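Long-range contact in glucose-inhibited division protein A-related protein, probable oxidoreductase (Thermus thermophilus, PDB 2CUL), which binds flavin-adenine dinucleotide in a Rossmann-type fold and is probably an oxidoreductase related to the glucose-inhibited division protein A family: residues E162-V167 with R177-A182. Sequence-based numbering, arbitrary orientation.
Sequences EREGEV and RVRYLA. With FAD (flavin-adenine dinucleotide), chain B.
Glu162, an exposed residue, lays the aliphatic part of its side chain beside Leu181, CG 3.6 Å from Leu181 CD2. At Arg163 the opposite face of the sheet is reached: its CB sits over one face of the Tyr180 ring, 3.7 Å from the centroid, a CH-pi contact displaced toward the hydroxyl-bearing rim. Chi1 of 64° sets Tyr180 CG between the backbone N and the carbonyl carbon, and the ring beyond it leans to Arg163; tyrosine suits the place, offering a flat face to that CB and an OH that donates to a water bound to Glu164 O. Paired backbone bonds between Arg163 and Tyr180, and again between Gly165 and Val178, join the consecutive strands 160-167 and 176-183 of an antiparallel beta hairpin, whose Gly165, Val178 and Tyr180 meet the methyl groups of the flavin's dimethylbenzene ring. Glu164 OE2 takes two charged hydrogen bonds, salt bridges from Arg177 NH1 (2.7 Å) and Arg179 NE (3.1 Å), lying near each guanidinium plane and met from opposite faces of the carboxylate. An alanine here would probably leave both arginines without this shared acceptor and their guanidinium groups freer to turn. Gly165 suits its place because a CB would collide with FAD C8; its C lies 3.4 Å from FAD C7M, against which Val178 sets its apolar CB. Glu166 rests its methylene CG on Arg177 CG, and Val167 turns CG2 to FAD C6.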
ATOM      1  N   GLU A 162      -9.871  -7.636 -12.897  1.00 12.81           N
ATOM      2  CA  GLU A 162      -9.142  -6.612 -13.634  1.00 12.96           C
ATOM      3  C   GLU A 162      -9.744  -5.227 -13.465  1.00 11.68           C
ATOM      4  O   GLU A 162     -10.964  -5.055 -13.506  1.00 13.28           O
ATOM      5  CB  GLU A 162      -9.091  -6.964 -15.122  1.00 19.04           C
ATOM      6  CG  GLU A 162      -8.254  -8.189 -15.438  1.00 30.16           C
ATOM      7  CD  GLU A 162      -8.100  -8.417 -16.928  1.00 36.39           C
ATOM      8  OE1 GLU A 162      -7.592  -7.511 -17.622  1.00 41.97           O
ATOM      9  OE2 GLU A 162      -8.487  -9.504 -17.404  1.00 44.63           O
ATOM     10  N   ARG A 163      -8.873  -4.242 -13.273  1.00  9.40           N
ATOM     11  CA  ARG A 163      -9.285  -2.854 -13.110  1.00  8.75           C
ATOM     12  C   ARG A 163      -8.370  -1.979 -13.956  1.00  9.55           C
ATOM     13  O   ARG A 163      -7.338  -2.439 -14.454  1.00 10.94           O
ATOM     14  CB  ARG A 163      -9.183  -2.431 -11.642  1.00 12.38           C
ATOM     15  CG  ARG A 163     -10.153  -3.145 -10.705  1.00 13.88           C
ATOM     16  CD  ARG A 163     -11.591  -2.829 -11.064  1.00 17.07           C
ATOM     17  NE  ARG A 163     -12.542  -3.388 -10.107  1.00 18.74           N
ATOM     18  CZ  ARG A 163     -13.862  -3.367 -10.272  1.00 23.28           C
ATOM     19  NH1 ARG A 163     -14.386  -2.815 -11.360  1.00 24.38           N
ATOM     20  NH2 ARG A 163     -14.660  -3.897  -9.355  1.00 20.76           N
ATOM     21  N   GLU A 164      -8.753  -0.719 -14.132  1.00 10.75           N
ATOM     22  CA  GLU A 164      -7.943   0.199 -14.919  1.00 13.54           C
ATOM     23  C   GLU A 164      -8.039   1.619 -14.394  1.00 12.75           C
ATOM     24  O   GLU A 164      -9.102   2.067 -13.963  1.00 16.17           O
ATOM     25  CB  GLU A 164      -8.382   0.179 -16.388  1.00 18.08           C
ATOM     26  CG  GLU A 164      -7.538   1.077 -17.287  1.00 24.21           C
ATOM     27  CD  GLU A 164      -8.015   1.093 -18.729  1.00 26.70           C
ATOM     28  OE1 GLU A 164      -9.093   1.664 -18.998  1.00 26.93           O
ATOM     29  OE2 GLU A 164      -7.313   0.529 -19.592  1.00 25.67           O
ATOM     30  N   GLY A 165      -6.909   2.317 -14.424  1.00 10.88           N
ATOM     31  CA  GLY A 165      -6.871   3.698 -13.990  1.00 12.24           C
ATOM     32  C   GLY A 165      -6.279   4.487 -15.139  1.00 12.30           C
ATOM     33  O   GLY A 165      -5.652   3.911 -16.027  1.00 14.21           O
ATOM     34  N   GLU A 166      -6.471   5.801 -15.140  1.00 14.28           N
ATOM     35  CA  GLU A 166      -5.931   6.621 -16.211  1.00 15.82           C
ATOM     36  C   GLU A 166      -5.462   7.987 -15.727  1.00 13.10           C
ATOM     37  O   GLU A 166      -6.019   8.553 -14.787  1.00 15.84           O
ATOM     38  CB  GLU A 166      -6.983   6.798 -17.315  1.00 18.68           C
ATOM     39  CG  GLU A 166      -6.574   7.762 -18.420  1.00 26.68           C
ATOM     40  CD  GLU A 166      -7.594   7.835 -19.539  1.00 30.92           C
ATOM     41  OE1 GLU A 166      -8.803   7.922 -19.241  1.00 33.83           O
ATOM     42  OE2 GLU A 166      -7.184   7.817 -20.720  1.00 32.22           O
ATOM     43  N   VAL A 167      -4.421   8.496 -16.376  1.00 13.14           N
ATOM     44  CA  VAL A 167      -3.875   9.811 -16.067  1.00 14.54           C
ATOM     45  C   VAL A 167      -4.039  10.644 -17.331  1.00 14.48           C
ATOM     46  O   VAL A 167      -3.608  10.236 -18.406  1.00 15.92           O
ATOM     47  CB  VAL A 167      -2.371   9.748 -15.719  1.00 15.59           C
ATOM     48  CG1 VAL A 167      -1.821  11.152 -15.517  1.00 20.55           C
ATOM     49  CG2 VAL A 167      -2.162   8.917 -14.469  1.00 14.74           C
ATOM     50  N   ARG A 177      -2.533   4.885 -19.266  1.00 14.75           N
ATOM     51  CA  ARG A 177      -3.468   4.042 -18.533  1.00 12.69           C
ATOM     52  C   ARG A 177      -2.696   2.926 -17.849  1.00 12.55           C
ATOM     53  O   ARG A 177      -1.640   2.504 -18.325  1.00 14.58           O
ATOM     54  CB  ARG A 177      -4.490   3.414 -19.488  1.00 15.66           C
ATOM     55  CG  ARG A 177      -5.543   4.369 -20.018  1.00 18.97           C
ATOM     56  CD  ARG A 177      -6.451   3.689 -21.040  1.00 21.51           C
ATOM     57  NE  ARG A 177      -5.731   3.286 -22.248  1.00 25.22           N
ATOM     58  CZ  ARG A 177      -5.351   2.042 -22.525  1.00 25.54           C
ATOM     59  NH1 ARG A 177      -5.620   1.054 -21.681  1.00 22.65           N
ATOM     60  NH2 ARG A 177      -4.701   1.784 -23.653  1.00 24.04           N
ATOM     61  N   VAL A 178      -3.218   2.459 -16.721  1.00 11.79           N
ATOM     62  CA  VAL A 178      -2.597   1.351 -16.013  1.00 11.40           C
ATOM     63  C   VAL A 178      -3.654   0.296 -15.707  1.00 13.55           C
ATOM     64  O   VAL A 178      -4.615   0.561 -14.980  1.00 12.87           O
ATOM     65  CB  VAL A 178      -1.957   1.776 -14.669  1.00 11.66           C
ATOM     66  CG1 VAL A 178      -1.460   0.534 -13.927  1.00  9.31           C
ATOM     67  CG2 VAL A 178      -0.794   2.726 -14.909  1.00  9.53           C
ATOM     68  N   ARG A 179      -3.494  -0.886 -16.289  1.00 10.27           N
ATOM     69  CA  ARG A 179      -4.410  -1.980 -16.016  1.00 11.58           C
ATOM     70  C   ARG A 179      -3.736  -2.783 -14.917  1.00 11.30           C
ATOM     71  O   ARG A 179      -2.536  -3.065 -14.984  1.00 13.45           O
ATOM     72  CB  ARG A 179      -4.634  -2.835 -17.265  1.00 16.01           C
ATOM     73  CG  ARG A 179      -5.473  -2.134 -18.317  1.00 21.19           C
ATOM     74  CD  ARG A 179      -5.890  -3.085 -19.425  1.00 28.78           C
ATOM     75  NE  ARG A 179      -6.748  -2.429 -20.408  1.00 34.50           N
ATOM     76  CZ  ARG A 179      -7.276  -3.038 -21.464  1.00 37.46           C
ATOM     77  NH1 ARG A 179      -7.034  -4.325 -21.678  1.00 33.90           N
ATOM     78  NH2 ARG A 179      -8.045  -2.363 -22.308  1.00 36.09           N
ATOM     79  N   TYR A 180      -4.500  -3.133 -13.892  1.00  9.95           N
ATOM     80  CA  TYR A 180      -3.942  -3.866 -12.772  1.00 11.21           C
ATOM     81  C   TYR A 180      -4.948  -4.850 -12.213  1.00 10.59           C
ATOM     82  O   TYR A 180      -6.107  -4.885 -12.634  1.00  9.82           O
ATOM     83  CB  TYR A 180      -3.517  -2.875 -11.681  1.00  7.74           C
ATOM     84  CG  TYR A 180      -4.672  -2.102 -11.079  1.00  8.90           C
ATOM     85  CD1 TYR A 180      -5.303  -2.547  -9.918  1.00  9.39           C
ATOM     86  CD2 TYR A 180      -5.164  -0.950 -11.696  1.00  9.22           C
ATOM     87  CE1 TYR A 180      -6.396  -1.867  -9.382  1.00  9.85           C
ATOM     88  CE2 TYR A 180      -6.261  -0.262 -11.166  1.00  8.63           C
ATOM     89  CZ  TYR A 180      -6.869  -0.727 -10.012  1.00  7.68           C
ATOM     90  OH  TYR A 180      -7.958  -0.060  -9.489  1.00 11.06           O
ATOM     91  N   LEU A 181      -4.493  -5.654 -11.264  1.00  9.71           N
ATOM     92  CA  LEU A 181      -5.351  -6.644 -10.639  1.00 10.61           C
ATOM     93  C   LEU A 181      -5.613  -6.308  -9.182  1.00 10.48           C
ATOM     94  O   LEU A 181      -4.700  -5.942  -8.444  1.00 10.44           O
ATOM     95  CB  LEU A 181      -4.708  -8.028 -10.720  1.00 10.13           C
ATOM     96  CG  LEU A 181      -4.475  -8.603 -12.116  1.00 12.13           C
ATOM     97  CD1 LEU A 181      -3.890 -10.000 -11.989  1.00 15.65           C
ATOM     98  CD2 LEU A 181      -5.789  -8.649 -12.881  1.00 14.33           C
ATOM     99  N   ALA A 182      -6.873  -6.431  -8.782  1.00 10.10           N
ATOM    100  CA  ALA A 182      -7.272  -6.179  -7.405  1.00  9.43           C
ATOM    101  C   ALA A 182      -7.834  -7.487  -6.872  1.00  9.13           C
ATOM    102  O   ALA A 182      -8.374  -8.291  -7.636  1.00 10.86           O
ATOM    103  CB  ALA A 182      -8.341  -5.097  -7.349  1.00  8.98           C
TER
HETATM  104  PA  FAD B 301      -0.158   3.405  -4.048  1.00  7.35           P
HETATM  105  O1A FAD B 301       0.122   3.163  -5.472  1.00  7.04           O
HETATM  106  O2A FAD B 301      -0.295   4.799  -3.552  1.00  9.30           O
HETATM  107  O5B FAD B 301       0.969   2.704  -3.162  1.00  7.46           O
HETATM  108  C5B FAD B 301       1.329   1.342  -3.405  1.00  6.88           C
HETATM  109  C4B FAD B 301       2.734   1.176  -2.840  1.00  6.31           C
HETATM  110  O4B FAD B 301       2.987  -0.226  -2.754  1.00  6.30           O
HETATM  111  C3B FAD B 301       3.852   1.768  -3.722  1.00  8.52           C
HETATM  112  O3B FAD B 301       4.733   2.585  -2.983  1.00 11.66           O
HETATM  113  C2B FAD B 301       4.506   0.550  -4.302  1.00  9.58           C
HETATM  114  O2B FAD B 301       5.835   0.712  -4.740  1.00 10.34           O
HETATM  115  C1B FAD B 301       4.325  -0.456  -3.169  1.00  9.36           C
HETATM  116  N9A FAD B 301       4.434  -1.860  -3.561  1.00  8.53           N
HETATM  117  C8A FAD B 301       3.665  -2.525  -4.487  1.00  7.89           C
HETATM  118  N7A FAD B 301       4.016  -3.799  -4.610  1.00  8.94           N
HETATM  119  C5A FAD B 301       5.058  -3.959  -3.718  1.00  7.81           C
HETATM  120  C6A FAD B 301       5.854  -5.081  -3.385  1.00  7.36           C
HETATM  121  N6A FAD B 301       5.705  -6.276  -3.929  1.00  8.21           N
HETATM  122  N1A FAD B 301       6.839  -4.901  -2.427  1.00  8.14           N
HETATM  123  C2A FAD B 301       7.016  -3.667  -1.843  1.00  8.34           C
HETATM  124  N3A FAD B 301       6.285  -2.556  -2.123  1.00  6.27           N
HETATM  125  C4A FAD B 301       5.324  -2.755  -3.065  1.00  7.51           C
HETATM  126  N1  FAD B 301      -6.620   9.004  -7.532  1.00  8.31           N
HETATM  127  C2  FAD B 301      -6.699  10.371  -7.394  1.00 10.43           C
HETATM  128  O2  FAD B 301      -7.228  10.872  -6.431  1.00 11.25           O
HETATM  129  N3  FAD B 301      -6.147  11.179  -8.400  1.00 10.27           N
HETATM  130  C4  FAD B 301      -5.527  10.695  -9.532  1.00 12.94           C
HETATM  131  O4  FAD B 301      -5.057  11.474 -10.389  1.00 14.37           O
HETATM  132  C4X FAD B 301      -5.451   9.294  -9.675  1.00 11.20           C
HETATM  133  N5  FAD B 301      -4.849   8.734 -10.793  1.00  8.90           N
HETATM  134  C5X FAD B 301      -4.771   7.361 -10.940  1.00  7.34           C
HETATM  135  C6  FAD B 301      -4.162   6.822 -12.072  1.00  9.40           C
HETATM  136  C7  FAD B 301      -4.046   5.434 -12.273  1.00 11.64           C
HETATM  137  C7M FAD B 301      -3.369   4.921 -13.520  1.00 12.23           C
HETATM  138  C8  FAD B 301      -4.580   4.554 -11.265  1.00 10.49           C
HETATM  139  C8M FAD B 301      -4.492   3.057 -11.397  1.00 11.13           C
HETATM  140  C9  FAD B 301      -5.209   5.084 -10.112  1.00 10.57           C
HETATM  141  C9A FAD B 301      -5.319   6.487  -9.919  1.00  9.12           C
HETATM  142  N10 FAD B 301      -5.946   7.071  -8.762  1.00  7.30           N
HETATM  143  C10 FAD B 301      -6.014   8.471  -8.642  1.00 10.25           C
HETATM  144  C1' FAD B 301      -6.558   6.219  -7.664  1.00  8.29           C
HETATM  145  C2' FAD B 301      -5.821   6.097  -6.311  1.00  8.60           C
HETATM  146  O2' FAD B 301      -6.006   7.275  -5.573  1.00  8.92           O
HETATM  147  C3' FAD B 301      -4.310   5.833  -6.474  1.00  9.38           C
HETATM  148  O3' FAD B 301      -4.072   4.637  -7.213  1.00  9.50           O
HETATM  149  C4' FAD B 301      -3.580   5.666  -5.127  1.00  9.60           C
HETATM  150  O4' FAD B 301      -2.166   5.725  -5.304  1.00  8.11           O
HETATM  151  C5' FAD B 301      -3.996   4.322  -4.497  1.00  8.71           C
HETATM  152  O5' FAD B 301      -3.360   4.175  -3.216  1.00  7.20           O
HETATM  153  P   FAD B 301      -2.697   2.816  -2.742  1.00  7.81           P
HETATM  154  O1P FAD B 301      -2.221   3.097  -1.377  1.00  7.40           O
HETATM  155  O2P FAD B 301      -3.656   1.669  -2.893  1.00  8.29           O
HETATM  156  O3P FAD B 301      -1.495   2.563  -3.728  1.00  6.38           O
HETATM  157  O   HOH W   1      -9.184   1.868 -10.832  1.00 16.87           O